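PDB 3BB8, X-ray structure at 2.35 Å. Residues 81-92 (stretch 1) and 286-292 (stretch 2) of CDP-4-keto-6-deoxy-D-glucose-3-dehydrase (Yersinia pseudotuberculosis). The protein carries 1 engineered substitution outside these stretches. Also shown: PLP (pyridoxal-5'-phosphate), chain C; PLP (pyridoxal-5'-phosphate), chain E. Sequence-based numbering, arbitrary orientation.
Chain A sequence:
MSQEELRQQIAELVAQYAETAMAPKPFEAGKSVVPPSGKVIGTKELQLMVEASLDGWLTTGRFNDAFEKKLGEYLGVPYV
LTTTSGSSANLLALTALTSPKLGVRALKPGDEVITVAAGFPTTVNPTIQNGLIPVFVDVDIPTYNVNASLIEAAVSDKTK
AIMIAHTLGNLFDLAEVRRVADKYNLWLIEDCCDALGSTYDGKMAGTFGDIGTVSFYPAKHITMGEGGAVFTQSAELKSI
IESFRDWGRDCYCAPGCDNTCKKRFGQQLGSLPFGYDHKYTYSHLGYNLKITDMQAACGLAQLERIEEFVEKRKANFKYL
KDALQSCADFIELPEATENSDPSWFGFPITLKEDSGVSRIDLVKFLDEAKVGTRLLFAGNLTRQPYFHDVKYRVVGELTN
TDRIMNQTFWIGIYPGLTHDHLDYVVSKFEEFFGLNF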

ATOM      1  N   LEU A  81      -3.555  -4.013 -13.267  1.00 38.73           N
ATOM      2  CA  LEU A  81      -3.704  -2.937 -12.295  1.00 34.37           C
ATOM      3  C   LEU A  81      -2.475  -2.878 -11.391  1.00 32.35           C
ATOM      4  O   LEU A  81      -2.089  -3.893 -10.807  1.00 28.77           O
ATOM      5  CB  LEU A  81      -4.938  -3.185 -11.428  1.00 34.29           C
ATOM      6  CG  LEU A  81      -6.320  -3.085 -12.065  1.00 34.60           C
ATOM      7  CD1 LEU A  81      -7.372  -3.561 -11.070  1.00 32.89           C
ATOM      8  CD2 LEU A  81      -6.582  -1.638 -12.483  1.00 31.57           C
ATOM      9  N   THR A  82      -1.864  -1.703 -11.268  1.00 27.76           N
ATOM     10  CA  THR A  82      -0.716  -1.592 -10.395  1.00 27.96           C
ATOM     11  C   THR A  82      -1.164  -1.373  -8.959  1.00 28.86           C
ATOM     12  O   THR A  82      -2.264  -0.870  -8.705  1.00 29.52           O
ATOM     13  CB  THR A  82       0.224  -0.443 -10.802  1.00 27.98           C
ATOM     14  OG1 THR A  82      -0.502   0.794 -10.841  1.00 28.01           O
ATOM     15  CG2 THR A  82       0.852  -0.734 -12.164  1.00 26.58           C
ATOM     16  N   THR A  83      -0.309  -1.765  -8.020  1.00 28.52           N
ATOM     17  CA  THR A  83      -0.603  -1.603  -6.601  1.00 26.78           C
ATOM     18  C   THR A  83       0.709  -1.415  -5.824  1.00 26.64           C
ATOM     19  O   THR A  83       1.781  -1.458  -6.419  1.00 27.51           O
ATOM     20  CB  THR A  83      -1.427  -2.800  -6.080  1.00 25.40           C
ATOM     21  OG1 THR A  83      -1.764  -2.583  -4.708  1.00 28.16           O
ATOM     22  CG2 THR A  83      -0.663  -4.093  -6.240  1.00 22.51           C
ATOM     23  N   THR A  84       0.633  -1.210  -4.509  1.00 26.12           N
ATOM     24  CA  THR A  84       1.829  -0.921  -3.707  1.00 24.00           C
ATOM     25  C   THR A  84       2.925  -1.979  -3.588  1.00 23.23           C
ATOM     26  O   THR A  84       4.081  -1.641  -3.357  1.00 23.06           O
ATOM     27  CB  THR A  84       1.460  -0.534  -2.269  1.00 27.33           C
ATOM     28  OG1 THR A  84       1.326  -1.726  -1.486  1.00 23.25           O
ATOM     29  CG2 THR A  84       0.138   0.255  -2.239  1.00 26.79           C
ATOM     30  N   SER A  85       2.572  -3.250  -3.737  1.00 21.80           N
ATOM     31  CA  SER A  85       3.545  -4.309  -3.584  1.00 19.82           C
ATOM     32  C   SER A  85       2.947  -5.624  -4.034  1.00 21.12           C
ATOM     33  O   SER A  85       1.753  -5.710  -4.317  1.00 18.87           O
ATOM     34  CB  SER A  85       3.927  -4.438  -2.098  1.00 21.53           C
ATOM     35  OG  SER A  85       2.791  -4.803  -1.315  1.00 21.32           O
ATOM     36  N   GLY A  86       3.783  -6.659  -4.068  1.00 19.22           N
ATOM     37  CA  GLY A  86       3.289  -7.966  -4.435  1.00 20.51           C
ATOM     38  C   GLY A  86       2.302  -8.430  -3.370  1.00 20.45           C
ATOM     39  O   GLY A  86       1.284  -9.067  -3.689  1.00 19.47           O
ATOM     40  N   SER A  87       2.593  -8.117  -2.107  1.00 19.47           N
ATOM     41  CA  SER A  87       1.704  -8.513  -1.013  1.00 22.29           C
ATOM     42  C   SER A  87       0.346  -7.815  -1.189  1.00 25.05           C
ATOM     43  O   SER A  87      -0.704  -8.411  -0.986  1.00 25.08           O
ATOM     44  CB  SER A  87       2.307  -8.127   0.345  1.00 23.90           C
ATOM     45  OG  SER A  87       3.577  -8.725   0.551  1.00 25.88           O
ATOM     46  N   SER A  88       0.366  -6.542  -1.569  1.00 28.16           N
ATOM     47  CA  SER A  88      -0.895  -5.828  -1.763  1.00 27.90           C
ATOM     48  C   SER A  88      -1.647  -6.435  -2.947  1.00 28.65           C
ATOM     49  O   SER A  88      -2.875  -6.506  -2.933  1.00 28.87           O
ATOM     50  CB  SER A  88      -0.643  -4.340  -2.012  1.00 25.28           C
ATOM     51  OG  SER A  88      -0.157  -3.727  -0.840  1.00 22.21           O
ATOM     52  N   ALA A  89      -0.910  -6.867  -3.967  1.00 27.28           N
ATOM     53  CA  ALA A  89      -1.546  -7.476  -5.128  1.00 29.13           C
ATOM     54  C   ALA A  89      -2.290  -8.725  -4.667  1.00 28.11           C
ATOM     55  O   ALA A  89      -3.470  -8.905  -4.992  1.00 29.23           O
ATOM     56  CB  ALA A  89      -0.503  -7.831  -6.192  1.00 28.19           C
ATOM     57  N   ASN A  90      -1.609  -9.581  -3.901  1.00 26.77           N
ATOM     58  CA  ASN A  90      -2.242 -10.799  -3.387  1.00 24.25           C
ATOM     59  C   ASN A  90      -3.479 -10.431  -2.567  1.00 23.23           C
ATOM     60  O   ASN A  90      -4.522 -11.080  -2.685  1.00 23.26           O
ATOM     61  CB  ASN A  90      -1.273 -11.605  -2.512  1.00 24.55           C
ATOM     62  CG  ASN A  90      -0.256 -12.401  -3.329  1.00 26.23           C
ATOM     63  OD1 ASN A  90       0.750 -12.875  -2.805  1.00 24.19           O
ATOM     64  ND2 ASN A  90      -0.522 -12.557  -4.610  1.00 25.58           N
ATOM     65  N   LEU A  91      -3.369  -9.395  -1.740  1.00 20.45           N
ATOM     66  CA  LEU A  91      -4.495  -8.953  -0.908  1.00 22.22           C
ATOM     67  C   LEU A  91      -5.715  -8.569  -1.747  1.00 23.90           C
ATOM     68  O   LEU A  91      -6.832  -8.990  -1.450  1.00 23.48           O
ATOM     69  CB  LEU A  91      -4.094  -7.755  -0.045  1.00 25.08           C
ATOM     70  CG  LEU A  91      -5.210  -7.193   0.847  1.00 25.82           C
ATOM     71  CD1 LEU A  91      -5.716  -8.275   1.789  1.00 25.19           C
ATOM     72  CD2 LEU A  91      -4.687  -6.002   1.637  1.00 28.10           C
ATOM     73  N   LEU A  92      -5.487  -7.781  -2.801  1.00 23.79           N
ATOM     74  CA  LEU A  92      -6.560  -7.329  -3.696  1.00 23.92           C
ATOM     75  C   LEU A  92      -7.188  -8.481  -4.505  1.00 25.65           C
ATOM     76  O   LEU A  92      -8.402  -8.518  -4.708  1.00 24.35           O
ATOM     77  CB  LEU A  92      -6.019  -6.249  -4.650  1.00 21.92           C
ATOM     78  CG  LEU A  92      -5.718  -4.874  -4.028  1.00 21.04           C
ATOM     79  CD1 LEU A  92      -5.021  -3.979  -5.041  1.00 20.75           C
ATOM     80  CD2 LEU A  92      -7.030  -4.228  -3.574  1.00 24.99           C
ATOM     81  N   GLY A 286     -13.245  -1.076   0.790  1.00 30.14           N
ATOM     82  CA  GLY A 286     -11.946  -0.861   0.188  1.00 29.24           C
ATOM     83  C   GLY A 286     -10.778  -0.372   1.015  1.00 28.66           C
ATOM     84  O   GLY A 286     -10.859  -0.185   2.233  1.00 27.92           O
ATOM     85  N   TYR A 287      -9.678  -0.180   0.294  1.00 28.30           N
ATOM     86  CA  TYR A 287      -8.396   0.285   0.819  1.00 27.57           C
ATOM     87  C   TYR A 287      -7.976   1.413  -0.100  1.00 26.56           C
ATOM     88  O   TYR A 287      -8.770   1.928  -0.873  1.00 27.95           O
ATOM     89  CB  TYR A 287      -7.319  -0.800   0.668  1.00 24.24           C
ATOM     90  CG  TYR A 287      -7.605  -2.108   1.349  1.00 22.60           C
ATOM     91  CD1 TYR A 287      -8.312  -3.117   0.698  1.00 22.35           C
ATOM     92  CD2 TYR A 287      -7.181  -2.332   2.658  1.00 22.23           C
ATOM     93  CE1 TYR A 287      -8.592  -4.324   1.344  1.00 24.21           C
ATOM     94  CE2 TYR A 287      -7.454  -3.515   3.305  1.00 25.54           C
ATOM     95  CZ  TYR A 287      -8.160  -4.509   2.649  1.00 24.87           C
ATOM     96  OH  TYR A 287      -8.437  -5.670   3.320  1.00 28.80           O
ATOM     97  N   ASN A 288      -6.717   1.801   0.019  1.00 26.87           N
ATOM     98  CA  ASN A 288      -6.107   2.779  -0.869  1.00 24.71           C
ATOM     99  C   ASN A 288      -4.719   2.204  -1.061  1.00 25.74           C
ATOM    100  O   ASN A 288      -3.751   2.597  -0.398  1.00 26.59           O
ATOM    101  CB  ASN A 288      -5.992   4.168  -0.270  1.00 21.73           C
ATOM    102  CG  ASN A 288      -5.334   5.152  -1.236  1.00 26.90           C
ATOM    103  OD1 ASN A 288      -5.142   6.325  -0.913  1.00 29.84           O
ATOM    104  ND2 ASN A 288      -4.978   4.672  -2.427  1.00 21.66           N
ATOM    105  N   LEU A 289      -4.641   1.248  -1.970  1.00 26.50           N
ATOM    106  CA  LEU A 289      -3.375   0.693  -2.409  1.00 25.96           C
ATOM    107  C   LEU A 289      -2.873   1.051  -3.807  1.00 26.79           C
ATOM    108  O   LEU A 289      -2.680   0.172  -4.650  1.00 28.46           O
ATOM    109  CB  LEU A 289      -3.581  -0.817  -2.278  1.00 23.73           C
ATOM    110  CG  LEU A 289      -3.997  -1.280  -0.872  1.00 24.05           C
ATOM    111  CD1 LEU A 289      -4.575  -2.691  -0.932  1.00 21.80           C
ATOM    112  CD2 LEU A 289      -2.803  -1.224   0.063  1.00 18.49           C
ATOM    113  N   LYS A 290      -2.669   2.343  -4.054  1.00 26.73           N
ATOM    114  CA  LYS A 290      -2.152   2.794  -5.352  1.00 29.78           C
ATOM    115  C   LYS A 290      -0.713   3.291  -5.211  1.00 29.67           C
ATOM    116  O   LYS A 290      -0.240   3.553  -4.099  1.00 27.38           O
ATOM    117  CB  LYS A 290      -3.007   3.928  -5.937  1.00 27.50           C
ATOM    118  CG  LYS A 290      -4.471   3.584  -6.126  1.00 29.79           C
ATOM    119  CD  LYS A 290      -5.217   4.667  -6.903  1.00 30.19           C
ATOM    120  CE  LYS A 290      -6.280   5.363  -6.051  1.00 29.12           C
ATOM    121  NZ  LYS A 290      -5.721   6.140  -4.900  1.00 28.24           N
ATOM    122  N   ILE A 291      -0.021   3.415  -6.340  1.00 29.94           N
ATOM    123  CA  ILE A 291       1.352   3.895  -6.315  1.00 33.44           C
ATOM    124  C   ILE A 291       1.478   5.224  -7.041  1.00 33.35           C
ATOM    125  O   ILE A 291       0.474   5.817  -7.456  1.00 34.70           O
ATOM    126  CB  ILE A 291       2.359   2.867  -6.923  1.00 33.92           C
ATOM    127  CG1 ILE A 291       2.314   2.878  -8.458  1.00 35.99           C
ATOM    128  CG2 ILE A 291       2.057   1.481  -6.378  1.00 34.51           C
ATOM    129  CD1 ILE A 291       1.086   2.275  -9.056  1.00 37.24           C
ATOM    130  N   THR A 292       2.710   5.699  -7.164  1.00 32.64           N
ATOM    131  CA  THR A 292       2.985   6.970  -7.820  1.00 33.35           C
ATOM    132  C   THR A 292       3.465   6.741  -9.250  1.00 34.63           C
ATOM    133  O   THR A 292       3.852   5.628  -9.611  1.00 33.89           O
ATOM    134  CB  THR A 292       4.080   7.747  -7.065  1.00 33.14           C
ATOM    135  OG1 THR A 292       5.328   7.057  -7.200  1.00 34.00           O
ATOM    136  CG2 THR A 292       3.724   7.873  -5.593  1.00 31.03           C
TER
HETATM  137  N1  PLP C 500       4.674 -13.838  -2.734  1.00 36.22           N
HETATM  138  C2  PLP C 500       5.946 -14.303  -3.023  1.00 38.72           C
HETATM  139  C2A PLP C 500       6.098 -15.779  -3.366  1.00 34.87           C
HETATM  140  C3  PLP C 500       7.054 -13.404  -2.995  1.00 37.58           C
HETATM  141  O3  PLP C 500       8.311 -13.816  -3.266  1.00 42.26           O
HETATM  142  C4  PLP C 500       6.844 -11.997  -2.668  1.00 38.87           C
HETATM  143  C4A PLP C 500       8.091 -11.046  -2.683  1.00 40.82           C
HETATM  144  C5  PLP C 500       5.505 -11.581  -2.368  1.00 36.77           C
HETATM  145  C6  PLP C 500       4.431 -12.552  -2.415  1.00 36.10           C
HETATM  146  C5A PLP C 500       5.052 -10.200  -2.005  1.00 33.12           C
HETATM  147  O4P PLP C 500       5.735  -9.206  -2.628  1.00 28.67           O
HETATM  148  P   PLP C 500       6.240  -7.847  -1.936  1.00 28.86           P
HETATM  149  O1P PLP C 500       6.486  -6.877  -3.074  1.00 27.71           O
HETATM  150  O2P PLP C 500       7.635  -8.249  -1.175  1.00 30.42           O
HETATM  151  O3P PLP C 500       5.193  -7.345  -0.935  1.00 26.52           O
HETATM  152  N1  PLP E 500      -9.378   9.554   6.375  1.00 33.59           N
HETATM  153  C2  PLP E 500      -9.776  10.817   5.979  1.00 38.34           C
HETATM  154  C2A PLP E 500     -10.725  11.585   6.903  1.00 32.99           C
HETATM  155  C3  PLP E 500      -9.292  11.352   4.747  1.00 37.13           C
HETATM  156  O3  PLP E 500      -9.656  12.580   4.312  1.00 39.37           O
HETATM  157  C4  PLP E 500      -8.380  10.566   3.915  1.00 37.53           C
HETATM  158  C4A PLP E 500      -7.860  11.207   2.601  1.00 42.08           C
HETATM  159  C5  PLP E 500      -8.017   9.265   4.371  1.00 36.84           C
HETATM  160  C6  PLP E 500      -8.547   8.788   5.631  1.00 36.01           C
HETATM  161  C5A PLP E 500      -7.107   8.288   3.685  1.00 34.35           C
HETATM  162  O4P PLP E 500      -6.125   8.851   2.937  1.00 31.01           O
HETATM  163  P   PLP E 500      -5.683   8.372   1.477  1.00 32.35           P
HETATM  164  O1P PLP E 500      -4.293   8.888   1.268  1.00 31.67           O
HETATM  165  O2P PLP E 500      -6.767   9.075   0.463  1.00 35.15           O
HETATM  166  O3P PLP E 500      -5.764   6.830   1.375  1.00 32.61           O

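A single cross-stretch hydrogen bond, from a side chain to a backbone carbonyl, joins two segments whose other contacts are largely van der Waals: Thr 83 OG1 donates to Leu 289 O at 2.9 Å. The same carbonyl receives a CA-H...O contact from Thr 83 CA at 3.4 Å, so one threonine addresses Leu 289 O from its side chain and its backbone. The two stretches run close here, with the CA atoms of Thr 83 and Lys 290 4.8 Å apart and those of Thr 84 and Ile 291 5.5 Å apart, yet no backbone-to-backbone hydrogen bond links them. Stretch 1 ends a strand at Thr 83, turns through Thr 84 and Ser 85, and enters a helix at Gly 86; stretch 2 has no regular helix or strand. Residues in contact lie at least 196 positions apart in sequence.

Leu 289 is the center of the interface, with 108 Å² covered by stretch 1, more than any other residue of either stretch. Its CA-to-CB bond points toward stretch 1, and its branches reach the turn and the first helical turns. Leu 289 CD1 lies 3.9 Å from Leu 92 CD2 and 4.2 Å from Leu 91 CD2, while Leu 289 CD2 approaches Ser 88 OG at 3.8 Å. The methyl of Thr 84 covers its backbone side, CG2 standing 3.5 Å from Leu 289 C. Leu 91 also serves Tyr 287: its CD2 sits over one ring face, 4.2 Å from the centroid and 22° off the normal, a CH-pi contact in which a polarizable methyl meets the ring's electron cloud. At the other end of the contact, Ile 291 points toward stretch 1 and brings CG2 to 3.6 Å from Thr 84 N.

The turn is braced by its own hydroxyls. Ser 85 is the N-cap, its OG accepting from Ser 88 N at 3.0 Å and satisfying an amide that the first helical turn leaves without a backbone partner. Ser 88 OG and Thr 84 OG1 share a hydrogen bond of 2.6 Å, which ties the loop to the helix beside Leu 289. The helix start also binds cofactor: Gly 86 N donates to O1P of the chain C PLP at 2.9 Å, and Ser 87 donates to its O3P through N at 3.0 Å and OG at 2.6 Å. Gly 86 has no side chain to obstruct this approach; an ideal CB there would lie 2.4 Å from the PLP O4P.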